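Local coordinates for D-xylonate dehydratase (Caulobacter crescentus, PDB 5OYN), which catalyses the dehydration of D-xylonate to 2-dehydro-3-deoxy-D-arabinonate, and of D-gluconate, using a [2Fe-2S] cluster and magnesium, at residues G227-T231 with L356-G360; L342-L346 with M363-Q368; F413-Y417 with I487-P491; E450-R454 with P479-L483; W522-D527 with I547-K551. One frame throughout, in Å; residues are numbered along the deposited sequence.

The contacts form two groups. Contacts 1 and 2 belong to the N-terminal family region, with centres about 12 Å apart. Their segments alternate along the chain, and Asn-366 of contact 2 joins the threonines of contact 1. Contacts 3, 4 and 5 follow in the C-terminal region, around the five-stranded mixed sheet. The centres of contacts 3 and 4 are about 11 Å apart, and contact 4 falls between the two segments of contact 3 in sequence. Contact 5 comes last, about 23 Å from contact 4 between centres. The centres of contacts 1 and 3 are about 42 Å apart, on opposite sides of the chain's centre. All five are structural packing, away from the cluster and magnesium sites.

Contact 1 of 5, residues G227-T231 with L356-G360; sequences GLSLT and LTVTG
Gly-227 meets Val-358 through the main chain. The amide N of Val-358 donates to the carbonyl O of Gly-227 at 2.8 Å, with an N-H...O angle of 159°. CA of Thr-357 makes a longer CA-H...O contact with the same oxygen of Gly-227. Gly-227 has positive phi and ends helix 215-225 in a Schellman motif. Leu-228 follows, and its backbone C lies 3.5 Å from CG2 of Val-358. The valine holds CG1 anti to its carbonyl carbon (chi1 -68°). This turns both methyls onto the bend of the first segment. CG2 of Val-358 also comes 3.6 Å from the backbone N of Ser-229. Leu-230 turns its end to the turn, and its CD2 reaches CG2 of Thr-359 at 4.1 Å. Thr-231 completes the path, with OG1 3.8 Å from that same CG2 of Thr-359. The hydroxyls of Thr-357 and Thr-359 are both hydrogen-bonded to the side-chain amide of Asn-366. Helix 241-259 packs on Leu-230 and Val-358. Thr-357 OG1 also accepts from the backbone N of Thr-359, an ST turn within the type I beta turn from Thr-357 to Gly-360. The contact therefore docks a Schellman helix end on a type I turn, buried among the helices of the N-terminal region.

Contact 2 of 5, residues L342-L346 with M363-Q368; sequences LWELL and MSENLQ
Leu-342 and Leu-346 reach the second segment through different first torsions. Leu-342 has CG anti to its carbonyl carbon (chi1 -72°), whereas Leu-346 has CG anti to its backbone N (chi1 177°). Both then face helix 363-367. This is helix-helix packing between helix 337-347 and that short helix. The axes of the two segments approach to 10.2 Å and their directions differ by 119°. Leu-367 fills the middle. Its CD1 touches CB of Leu-342 at 3.6 Å, and its CB lies 4.1 Å from CD2 of Leu-346. Met-363 is bent at its second and third torsions, which brings CE to CD1 of Leu-342 at 3.6 Å. These two side chains cross at about a right angle. Farther along, CD1 of Leu-346 rests on CB of Ser-364 at 4.1 Å. The interface is thus mostly aliphatic. Helix 270-282 lies behind, with Leu-279 against Leu-342. At the other border stands the indole of Trp-343, with Glu-371 also against it. The ring meets Leu-367 edge-on, and CD1 of Trp-343 lies 3.1 Å from the carbonyl O of Leu-367, close to the ring plane.

Contact 3 of 5, residues F413-Y417 with I487-P491; sequences FRKRY and IMSLP
Tyr-417 turns one ring face to Pro-491, and the two side chains cross obliquely. The contact packs the end of helix 411-417 on the loop that leads into strand 492-494, an outer strand of the mixed five-stranded sheet. CD of Pro-491 comes 3.4 Å from CZ of Tyr-417, and its CG lies over the face near the rim. CG of Arg-416 covers the opposite face, so the phenol is sandwiched between aliphatic groups. The hydroxyl of Tyr-417 is hydrogen-bonded to the backbone O of Glu-453. That bond helps to fix the ring's position. CD2 of Leu-490 lies beside OH of Tyr-417 at 3.3 Å. Phe-413 stands differently. Its CG is anti to its backbone N (chi1 -178°), and the ring presents an edge to the loop, with CE2 4.0 Å from the N of Pro-491. One face of this ring carries CD2 of Tyr-417 over its centre. Arg-416 lays its guanidinium flat against Ile-487, with NH2 3.8 Å from CG1 and NH1 3.8 Å from CD1 of that isoleucine. The two side chains cross at about a right angle. Beyond the segments, Pro-505 touches Phe-413 and Phe-427 meets the Tyr-417 ring. At the same edge of Phe-413 that faces Pro-491, CD2 is 4.0 Å from OG of Ser-489, close to the ring plane.

Contact 4 of 5, residues E450-R454 with P479-L483; sequences EIDER and PDHLL
The first turn of helix 480-484 packs here on the loop just before strand 455-460, with Ile-451 set against Pro-479 and Leu-482. Pro-479 occupies the N-cap position of the helix. Its CG lies 3.7 Å from CD1 of Ile-451, and the two side chains cross obliquely. CG2 of Ile-451 extends the patch and reaches CD1 of Leu-482 at 4.0 Å. The leucine forks over the loop backbone. Its CD1 is 3.8 Å from the carbonyl O of Ile-451, and its CD2 is 3.9 Å from the backbone N of Glu-453. With Leu-482 cut back to an alanine, a gap would probably open beside Ile-451, and the backbone of Asp-452 and Glu-453 would lose its apolar cover. The same carbonyl of Ile-451 has a polar partner too. NE2 of His-481 donates to it in a weak bond of 3.1 Å, bent to 134° at the hydrogen. The oxygen lies at the imidazole edge, near the ring plane. The histidine holds CG between its backbone N and carbonyl carbon (chi1 79°), and this swings the ring toward the loop. In the loop itself, Asp-452 OD1 accepts a weak bond from the backbone N of Arg-454, just before strand 455-460. Asn-445 serves the helix start through Asp-480 N, and Ile-487 packs on both Glu-453 and Leu-482. The whole is the N-terminal turn of a helix packed on the loop that leads into a strand, beside the mixed sheet of the C-terminal region.

Contact 5 of 5, residues W522-D527 with I547-K551; sequences WLRTGD and IAARK
The indole of Trp-522 has Ile-547 over one face and NH1 of Arg-550 at an edge. CG1 of Ile-547 stands 4.0 Å from the centroid of the six-membered ring of Trp-522, only 8° off the normal, in a CH-pi contact. The Arg-550 guanidinium has CG and CB of Arg-524 over one face. At its edge lie the carbonyl O of Trp-522 and OD1 of Asp-527. NH1 of Arg-550 donates to both, and the Trp-522 oxygen lies in the guanidinium plane. The salt bridge is end-on. NH1 and NH2 of Arg-550 meet OD1 of Asp-527 at 3.0 and 3.1 Å. The carboxylate and guanidinium planes are 31° apart. NH1 takes the syn lone pair of OD1. The backbone N of Arg-524 approaches OD1 of Asp-527 from above the carboxylate plane, at 3.1 Å. Three donors thus grip one oxygen. A leucine in place of Arg-550 would probably strand the Asp-527 carboxylate without its charged mate, and the Trp-522 carbonyl would lose this donor as well. The Arg-550 chain, bent at its second torsion, slides past that of Arg-524 in the opposite direction. CE of Lys-551 comes 3.9 Å from CD1 of Trp-522. The bridge pins helix 544-551 to the type II turn from Arg-524 to Asp-527, just before strand 528-532. Leu-523 points away from the helix and packs on strands 426-435 and 455-460.

Contact 1 of 5, residues G227-T231 with L356-G360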
# COMPACT_ATOMS: atom_id res chain seq x y z
N GLY A 227 -3.07 32.44 -0.85
CA GLY A 227 -2.12 32.24 0.23
C GLY A 227 -2.39 31.04 1.10
O GLY A 227 -1.97 31.02 2.26
N LEU A 228 -3.07 30.02 0.56
CA LEU A 228 -3.48 28.83 1.28
C LEU A 228 -2.60 27.61 1.00
O LEU A 228 -2.79 26.57 1.64
CB LEU A 228 -4.94 28.51 0.94
CG LEU A 228 -5.95 29.19 1.88
CD1 LEU A 228 -7.39 28.86 1.51
CD2 LEU A 228 -5.65 28.79 3.31
N SER A 229 -1.66 27.70 0.07
CA SER A 229 -0.72 26.62 -0.18
C SER A 229 0.66 27.21 -0.35
O SER A 229 0.81 28.42 -0.53
CB SER A 229 -1.12 25.82 -1.43
OG SER A 229 -0.97 26.62 -2.57
N LEU A 230 1.68 26.35 -0.27
CA LEU A 230 3.05 26.83 -0.36
C LEU A 230 3.36 27.35 -1.75
O LEU A 230 2.69 27.01 -2.74
CB LEU A 230 4.04 25.72 0.01
CG LEU A 230 3.98 25.18 1.45
CD1 LEU A 230 5.04 24.13 1.66
CD2 LEU A 230 4.11 26.30 2.51
N THR A 231 4.36 28.21 -1.84
CA THR A 231 4.67 28.83 -3.11
C THR A 231 5.12 27.77 -4.10
O THR A 231 5.97 26.93 -3.79
CB THR A 231 5.76 29.90 -2.95
OG1 THR A 231 5.45 30.74 -1.83
CG2 THR A 231 5.84 30.76 -4.17
N LEU A 356 -0.99 38.07 4.53
CA LEU A 356 -0.32 36.93 5.14
C LEU A 356 -0.69 35.64 4.40
O LEU A 356 -1.83 35.48 3.94
CB LEU A 356 -0.68 36.85 6.63
CG LEU A 356 -0.39 35.53 7.38
CD1 LEU A 356 1.12 35.31 7.65
CD2 LEU A 356 -1.21 35.44 8.68
N THR A 357 0.29 34.73 4.26
CA THR A 357 0.12 33.45 3.57
C THR A 357 0.55 32.31 4.49
O THR A 357 1.27 32.51 5.47
CB THR A 357 0.93 33.39 2.26
OG1 THR A 357 2.32 33.11 2.53
CG2 THR A 357 0.84 34.71 1.49
N VAL A 358 0.12 31.08 4.17
CA VAL A 358 0.51 29.94 5.00
C VAL A 358 2.01 29.70 5.01
O VAL A 358 2.49 28.93 5.83
CB VAL A 358 -0.19 28.63 4.57
CG1 VAL A 358 -1.68 28.70 4.86
CG2 VAL A 358 0.10 28.31 3.11
N THR A 359 2.77 30.34 4.12
CA THR A 359 4.22 30.26 4.25
C THR A 359 4.74 31.00 5.48
O THR A 359 5.91 30.81 5.84
CB THR A 359 4.92 30.83 3.02
OG1 THR A 359 4.79 32.25 3.03
CG2 THR A 359 4.29 30.29 1.75
N GLY A 360 3.92 31.83 6.12
CA GLY A 360 4.37 32.66 7.22
C GLY A 360 5.07 33.94 6.80
O GLY A 360 5.52 34.70 7.67

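Contact 2 of 5, residues L342-L346 with M363-Q368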
# COMPACT_ATOMS: atom_id res chain seq x y z
N LEU A 342 1.83 35.66 -10.62
CA LEU A 342 1.62 36.61 -9.53
C LEU A 342 2.71 37.67 -9.51
O LEU A 342 2.44 38.83 -9.17
CB LEU A 342 1.55 35.86 -8.20
CG LEU A 342 0.26 35.06 -8.03
CD1 LEU A 342 0.30 34.22 -6.78
CD2 LEU A 342 -0.99 35.97 -8.03
N TRP A 343 3.94 37.30 -9.84
CA TRP A 343 5.03 38.27 -9.84
C TRP A 343 4.76 39.37 -10.86
O TRP A 343 4.84 40.56 -10.54
CB TRP A 343 6.34 37.55 -10.15
CG TRP A 343 7.57 38.41 -10.16
CD1 TRP A 343 8.45 38.60 -9.13
CD2 TRP A 343 8.09 39.15 -11.27
NE1 TRP A 343 9.48 39.42 -9.53
CE2 TRP A 343 9.28 39.78 -10.84
CE3 TRP A 343 7.66 39.36 -12.59
CZ2 TRP A 343 10.04 40.59 -11.68
CZ3 TRP A 343 8.42 40.17 -13.41
CH2 TRP A 343 9.60 40.77 -12.95
N GLU A 344 4.45 38.96 -12.09
CA GLU A 344 4.04 39.88 -13.14
C GLU A 344 3.01 40.88 -12.62
O GLU A 344 3.19 42.09 -12.75
CB GLU A 344 3.49 39.06 -14.32
CG GLU A 344 3.75 39.60 -15.70
CD GLU A 344 5.22 39.74 -16.06
OE1 GLU A 344 6.03 38.85 -15.73
OE2 GLU A 344 5.58 40.75 -16.70
N LEU A 345 1.96 40.37 -11.98
CA LEU A 345 0.91 41.25 -11.46
C LEU A 345 1.45 42.17 -10.37
O LEU A 345 1.24 43.39 -10.41
CB LEU A 345 -0.26 40.42 -10.94
CG LEU A 345 -1.16 39.84 -12.03
CD1 LEU A 345 -2.00 38.70 -11.48
CD2 LEU A 345 -2.04 40.92 -12.67
N LEU A 346 2.16 41.60 -9.39
CA LEU A 346 2.70 42.38 -8.29
C LEU A 346 3.51 43.58 -8.79
O LEU A 346 3.44 44.67 -8.21
CB LEU A 346 3.55 41.49 -7.39
CG LEU A 346 4.26 42.15 -6.22
CD1 LEU A 346 3.31 42.20 -5.05
CD2 LEU A 346 5.54 41.41 -5.87
N MET A 363 2.60 37.71 0.73
CA MET A 363 2.56 37.42 -0.70
C MET A 363 3.77 38.02 -1.40
O MET A 363 4.55 37.30 -2.05
CB MET A 363 1.27 37.94 -1.34
CG MET A 363 1.02 37.36 -2.74
SD MET A 363 0.70 35.56 -2.80
CE MET A 363 2.10 35.07 -3.75
N SER A 364 3.99 39.33 -1.24
CA SER A 364 5.14 39.98 -1.85
C SER A 364 6.45 39.29 -1.47
O SER A 364 7.31 39.06 -2.33
CB SER A 364 5.20 41.46 -1.46
OG SER A 364 6.53 41.94 -1.58
N GLU A 365 6.62 38.98 -0.19
CA GLU A 365 7.85 38.31 0.24
C GLU A 365 8.00 36.96 -0.46
O GLU A 365 9.10 36.60 -0.88
CB GLU A 365 7.86 38.14 1.76
CG GLU A 365 8.30 39.39 2.53
CD GLU A 365 8.05 39.30 4.05
OE1 GLU A 365 7.04 38.70 4.48
OE2 GLU A 365 8.88 39.85 4.82
N ASN A 366 6.88 36.23 -0.64
CA ASN A 366 6.92 34.94 -1.33
C ASN A 366 7.37 35.11 -2.78
O ASN A 366 8.06 34.24 -3.32
CB ASN A 366 5.54 34.27 -1.31
CG ASN A 366 5.15 33.81 0.07
OD1 ASN A 366 6.01 33.62 0.92
ND2 ASN A 366 3.84 33.66 0.30
N LEU A 367 6.98 36.21 -3.41
CA LEU A 367 7.12 36.39 -4.85
C LEU A 367 8.48 36.90 -5.27
O LEU A 367 8.75 36.94 -6.48
CB LEU A 367 6.03 37.33 -5.35
CG LEU A 367 4.68 36.64 -5.34
CD1 LEU A 367 3.57 37.56 -5.77
CD2 LEU A 367 4.77 35.47 -6.25
N GLN A 368 9.34 37.29 -4.34
CA GLN A 368 10.66 37.78 -4.72
C GLN A 368 11.44 36.68 -5.43
O GLN A 368 11.58 35.57 -4.90
CB GLN A 368 11.42 38.28 -3.50
CG GLN A 368 10.77 39.50 -2.85
CD GLN A 368 10.39 40.57 -3.88
OE1 GLN A 368 9.21 40.92 -4.02
NE2 GLN A 368 11.40 41.07 -4.60

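Contact 3 of 5, residues F413-Y417 with I487-P491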
# COMPACT_ATOMS: atom_id res chain seq x y z
N PHE A 413 -13.88 35.08 -34.67
CA PHE A 413 -15.06 35.54 -33.94
C PHE A 413 -15.05 37.06 -33.80
O PHE A 413 -16.09 37.70 -33.99
CB PHE A 413 -15.10 34.86 -32.57
CG PHE A 413 -16.30 35.21 -31.71
CD1 PHE A 413 -16.34 36.40 -30.98
CD2 PHE A 413 -17.35 34.31 -31.57
CE1 PHE A 413 -17.43 36.70 -30.16
CE2 PHE A 413 -18.44 34.60 -30.75
CZ PHE A 413 -18.48 35.80 -30.05
N ARG A 414 -13.89 37.63 -33.47
CA ARG A 414 -13.79 39.08 -33.34
C ARG A 414 -14.18 39.78 -34.63
O ARG A 414 -15.07 40.64 -34.64
CB ARG A 414 -12.37 39.46 -32.92
CG ARG A 414 -12.22 40.93 -32.54
CD ARG A 414 -10.89 41.21 -31.86
NE ARG A 414 -10.72 40.42 -30.64
CZ ARG A 414 -11.23 40.74 -29.45
NH1 ARG A 414 -11.94 41.86 -29.30
NH2 ARG A 414 -11.02 39.94 -28.41
N LYS A 415 -13.55 39.41 -35.75
CA LYS A 415 -13.86 40.02 -37.04
C LYS A 415 -15.34 39.90 -37.40
O LYS A 415 -15.89 40.81 -38.03
CB LYS A 415 -13.01 39.38 -38.15
CG LYS A 415 -11.66 40.05 -38.36
CD LYS A 415 -10.85 39.33 -39.42
CE LYS A 415 -9.40 39.12 -38.97
NZ LYS A 415 -8.81 37.85 -39.49
N ARG A 416 -15.99 38.81 -37.02
CA ARG A 416 -17.36 38.58 -37.47
C ARG A 416 -18.37 39.43 -36.71
O ARG A 416 -19.32 39.95 -37.31
CB ARG A 416 -17.71 37.10 -37.36
CG ARG A 416 -19.03 36.73 -38.02
CD ARG A 416 -19.39 35.26 -37.87
NE ARG A 416 -18.24 34.38 -38.06
CZ ARG A 416 -17.79 33.99 -39.25
NH1 ARG A 416 -18.41 34.41 -40.35
NH2 ARG A 416 -16.73 33.19 -39.33
N TYR A 417 -18.21 39.57 -35.39
CA TYR A 417 -19.25 40.20 -34.58
C TYR A 417 -18.81 41.50 -33.92
O TYR A 417 -19.59 42.46 -33.89
CB TYR A 417 -19.74 39.24 -33.50
CG TYR A 417 -20.15 37.88 -34.01
CD1 TYR A 417 -21.41 37.67 -34.56
CD2 TYR A 417 -19.27 36.80 -33.95
CE1 TYR A 417 -21.78 36.42 -35.03
CE2 TYR A 417 -19.63 35.55 -34.41
CZ TYR A 417 -20.88 35.36 -34.95
OH TYR A 417 -21.23 34.12 -35.42
N ILE A 487 -17.25 28.03 -40.29
CA ILE A 487 -17.69 28.92 -39.22
C ILE A 487 -17.60 28.12 -37.93
O ILE A 487 -18.46 27.29 -37.63
CB ILE A 487 -19.09 29.46 -39.47
CG1 ILE A 487 -19.03 30.45 -40.63
CG2 ILE A 487 -19.66 30.10 -38.20
CD1 ILE A 487 -20.32 31.13 -40.93
N MET A 488 -16.55 28.37 -37.15
CA MET A 488 -16.20 27.44 -36.08
C MET A 488 -16.98 27.69 -34.80
O MET A 488 -17.19 26.76 -34.02
CB MET A 488 -14.69 27.50 -35.81
CG MET A 488 -13.85 26.98 -36.97
SD MET A 488 -14.57 25.50 -37.72
CE MET A 488 -14.27 24.30 -36.42
N SER A 489 -17.42 28.92 -34.56
CA SER A 489 -18.19 29.21 -33.36
C SER A 489 -19.22 30.29 -33.65
O SER A 489 -18.98 31.20 -34.45
CB SER A 489 -17.27 29.66 -32.22
OG SER A 489 -16.31 30.59 -32.67
N LEU A 490 -20.38 30.15 -33.02
CA LEU A 490 -21.36 31.21 -32.91
C LEU A 490 -21.44 31.68 -31.47
O LEU A 490 -20.98 30.99 -30.55
CB LEU A 490 -22.75 30.75 -33.39
CG LEU A 490 -22.75 30.14 -34.80
CD1 LEU A 490 -24.00 29.28 -34.99
CD2 LEU A 490 -22.61 31.21 -35.89
N PRO A 491 -21.98 32.88 -31.23
CA PRO A 491 -22.12 33.35 -29.86
C PRO A 491 -23.01 32.42 -29.06
O PRO A 491 -23.91 31.77 -29.59
CB PRO A 491 -22.73 34.75 -30.01
CG PRO A 491 -23.08 34.89 -31.45
CD PRO A 491 -22.20 33.96 -32.20

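Contact 4 of 5, residues E450-R454 with P479-L483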
# COMPACT_ATOMS: atom_id res chain seq x y z
N GLU A 450 -33.37 27.26 -39.70
CA GLU A 450 -32.61 28.15 -40.58
C GLU A 450 -31.59 28.98 -39.82
O GLU A 450 -31.74 30.20 -39.66
CB GLU A 450 -33.56 29.08 -41.34
CG GLU A 450 -34.09 28.47 -42.63
CD GLU A 450 -35.11 29.36 -43.31
OE1 GLU A 450 -35.60 30.31 -42.66
OE2 GLU A 450 -35.43 29.09 -44.49
N ILE A 451 -30.54 28.31 -39.33
CA ILE A 451 -29.49 28.94 -38.54
C ILE A 451 -28.42 29.47 -39.49
O ILE A 451 -28.11 28.85 -40.51
CB ILE A 451 -28.91 27.93 -37.53
CG1 ILE A 451 -30.05 27.25 -36.75
CG2 ILE A 451 -27.93 28.60 -36.58
CD1 ILE A 451 -29.61 26.58 -35.45
N ASP A 452 -27.87 30.64 -39.16
CA ASP A 452 -26.79 31.20 -39.97
C ASP A 452 -25.88 32.01 -39.05
O ASP A 452 -26.07 32.05 -37.83
CB ASP A 452 -27.33 32.05 -41.13
CG ASP A 452 -28.29 33.17 -40.68
OD1 ASP A 452 -28.21 33.65 -39.52
OD2 ASP A 452 -29.14 33.58 -41.51
N GLU A 453 -24.90 32.68 -39.65
CA GLU A 453 -23.82 33.32 -38.91
C GLU A 453 -24.28 34.38 -37.92
O GLU A 453 -23.50 34.77 -37.05
CB GLU A 453 -22.84 33.92 -39.90
CG GLU A 453 -22.97 33.27 -41.27
CD GLU A 453 -22.13 33.97 -42.31
OE1 GLU A 453 -21.70 33.29 -43.27
OE2 GLU A 453 -21.91 35.19 -42.16
N ARG A 454 -25.52 34.86 -38.01
CA ARG A 454 -25.97 35.94 -37.14
C ARG A 454 -26.93 35.46 -36.06
O ARG A 454 -27.71 36.25 -35.52
CB ARG A 454 -26.59 37.08 -37.95
CG ARG A 454 -25.90 37.36 -39.29
CD ARG A 454 -24.50 37.94 -39.13
NE ARG A 454 -24.42 38.88 -38.01
CZ ARG A 454 -23.32 39.58 -37.70
NH1 ARG A 454 -22.22 39.44 -38.44
NH2 ARG A 454 -23.32 40.40 -36.66
N PRO A 479 -24.31 24.41 -36.02
CA PRO A 479 -24.81 23.25 -36.76
C PRO A 479 -23.81 22.81 -37.83
O PRO A 479 -22.88 23.53 -38.18
CB PRO A 479 -26.11 23.76 -37.40
CG PRO A 479 -26.48 24.98 -36.60
CD PRO A 479 -25.20 25.58 -36.13
N ASP A 480 -24.02 21.59 -38.33
CA ASP A 480 -23.01 20.98 -39.19
C ASP A 480 -22.81 21.79 -40.46
O ASP A 480 -21.66 22.03 -40.87
CB ASP A 480 -23.41 19.54 -39.54
CG ASP A 480 -23.58 18.65 -38.31
OD1 ASP A 480 -23.37 19.13 -37.17
OD2 ASP A 480 -23.93 17.47 -38.49
N HIS A 481 -23.90 22.25 -41.07
CA HIS A 481 -23.78 22.95 -42.35
C HIS A 481 -22.90 24.19 -42.21
O HIS A 481 -22.14 24.51 -43.13
CB HIS A 481 -25.17 23.29 -42.91
CG HIS A 481 -25.83 24.48 -42.29
ND1 HIS A 481 -26.90 24.37 -41.43
CD2 HIS A 481 -25.60 25.81 -42.43
CE1 HIS A 481 -27.29 25.57 -41.04
NE2 HIS A 481 -26.52 26.47 -41.64
N LEU A 482 -22.96 24.87 -41.06
CA LEU A 482 -22.08 26.02 -40.82
C LEU A 482 -20.65 25.58 -40.54
O LEU A 482 -19.70 26.22 -41.02
CB LEU A 482 -22.62 26.86 -39.66
CG LEU A 482 -23.76 27.81 -40.03
CD1 LEU A 482 -24.83 27.84 -38.96
CD2 LEU A 482 -23.22 29.20 -40.30
N LEU A 483 -20.47 24.51 -39.76
CA LEU A 483 -19.13 23.99 -39.52
C LEU A 483 -18.44 23.66 -40.83
O LEU A 483 -17.27 24.01 -41.03
CB LEU A 483 -19.19 22.74 -38.62
CG LEU A 483 -19.27 23.02 -37.12
CD1 LEU A 483 -19.70 21.80 -36.32
CD2 LEU A 483 -17.96 23.61 -36.60

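Contact 5 of 5, residues W522-D527 with I547-K551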
# COMPACT_ATOMS: atom_id res chain seq x y z
N TRP A 522 -38.62 33.64 -20.40
CA TRP A 522 -39.57 34.12 -21.39
C TRP A 522 -38.98 34.32 -22.78
O TRP A 522 -39.74 34.58 -23.71
CB TRP A 522 -40.24 35.42 -20.93
CG TRP A 522 -39.34 36.54 -20.42
CD1 TRP A 522 -39.17 36.93 -19.11
CD2 TRP A 522 -38.57 37.45 -21.21
NE1 TRP A 522 -38.31 38.00 -19.04
CE2 TRP A 522 -37.92 38.34 -20.31
CE3 TRP A 522 -38.34 37.59 -22.58
CZ2 TRP A 522 -37.07 39.35 -20.75
CZ3 TRP A 522 -37.49 38.61 -23.01
CH2 TRP A 522 -36.87 39.47 -22.10
N LEU A 523 -37.66 34.19 -22.94
CA LEU A 523 -37.07 34.35 -24.26
C LEU A 523 -37.53 33.24 -25.19
O LEU A 523 -37.82 32.11 -24.77
CB LEU A 523 -35.55 34.37 -24.15
CG LEU A 523 -34.68 34.34 -25.40
CD1 LEU A 523 -34.34 35.74 -25.89
CD2 LEU A 523 -33.40 33.60 -25.07
N ARG A 524 -37.66 33.57 -26.47
CA ARG A 524 -38.14 32.61 -27.45
C ARG A 524 -37.30 32.72 -28.71
O ARG A 524 -36.79 33.79 -29.04
CB ARG A 524 -39.62 32.84 -27.80
CG ARG A 524 -40.53 33.01 -26.59
CD ARG A 524 -40.91 31.67 -25.98
NE ARG A 524 -41.84 31.80 -24.85
CZ ARG A 524 -41.50 31.64 -23.58
NH1 ARG A 524 -40.24 31.36 -23.26
NH2 ARG A 524 -42.41 31.77 -22.61
N THR A 525 -37.14 31.59 -29.40
CA THR A 525 -36.37 31.55 -30.63
C THR A 525 -36.88 32.61 -31.60
O THR A 525 -38.07 32.92 -31.64
CB THR A 525 -36.45 30.14 -31.24
OG1 THR A 525 -35.98 29.19 -30.28
CG2 THR A 525 -35.62 30.03 -32.49
N GLY A 526 -35.97 33.20 -32.37
CA GLY A 526 -36.32 34.25 -33.29
C GLY A 526 -36.23 35.65 -32.73
O GLY A 526 -36.11 36.61 -33.50
N ASP A 527 -36.27 35.80 -31.40
CA ASP A 527 -36.02 37.09 -30.78
C ASP A 527 -34.63 37.60 -31.14
O ASP A 527 -33.77 36.86 -31.63
CB ASP A 527 -36.15 37.00 -29.26
CG ASP A 527 -37.56 36.66 -28.80
OD1 ASP A 527 -37.76 36.46 -27.58
OD2 ASP A 527 -38.47 36.57 -29.67
N ILE A 547 -43.45 40.89 -23.05
CA ILE A 547 -42.73 40.18 -22.00
C ILE A 547 -43.70 39.52 -21.03
O ILE A 547 -43.64 38.31 -20.78
CB ILE A 547 -41.75 41.12 -21.27
CG1 ILE A 547 -40.50 41.37 -22.13
CG2 ILE A 547 -41.32 40.54 -19.94
CD1 ILE A 547 -39.43 42.20 -21.44
N ALA A 548 -44.64 40.30 -20.48
CA ALA A 548 -45.56 39.76 -19.48
C ALA A 548 -46.58 38.80 -20.07
O ALA A 548 -47.14 37.97 -19.34
CB ALA A 548 -46.27 40.89 -18.74
N ALA A 549 -46.84 38.89 -21.38
CA ALA A 549 -47.68 37.90 -22.04
C ALA A 549 -47.03 36.53 -22.02
O ALA A 549 -47.69 35.51 -21.75
CB ALA A 549 -47.98 38.33 -23.48
N ARG A 550 -45.73 36.47 -22.30
CA ARG A 550 -45.00 35.21 -22.19
C ARG A 550 -44.93 34.74 -20.74
O ARG A 550 -45.13 33.56 -20.46
CB ARG A 550 -43.60 35.36 -22.79
CG ARG A 550 -43.53 36.18 -24.07
CD ARG A 550 -42.82 35.42 -25.17
NE ARG A 550 -42.35 36.28 -26.26
CZ ARG A 550 -41.07 36.55 -26.52
NH1 ARG A 550 -40.11 36.05 -25.75
NH2 ARG A 550 -40.75 37.34 -27.54
N LYS A 551 -44.66 35.67 -19.81
CA LYS A 551 -44.49 35.29 -18.40
C LYS A 551 -45.71 34.58 -17.84
O LYS A 551 -45.60 33.78 -16.91
CB LYS A 551 -44.18 36.52 -17.55
CG LYS A 551 -42.72 36.88 -17.48
CD LYS A 551 -42.44 37.78 -16.30
CE LYS A 551 -41.48 38.89 -16.69
NZ LYS A 551 -41.17 39.76 -15.52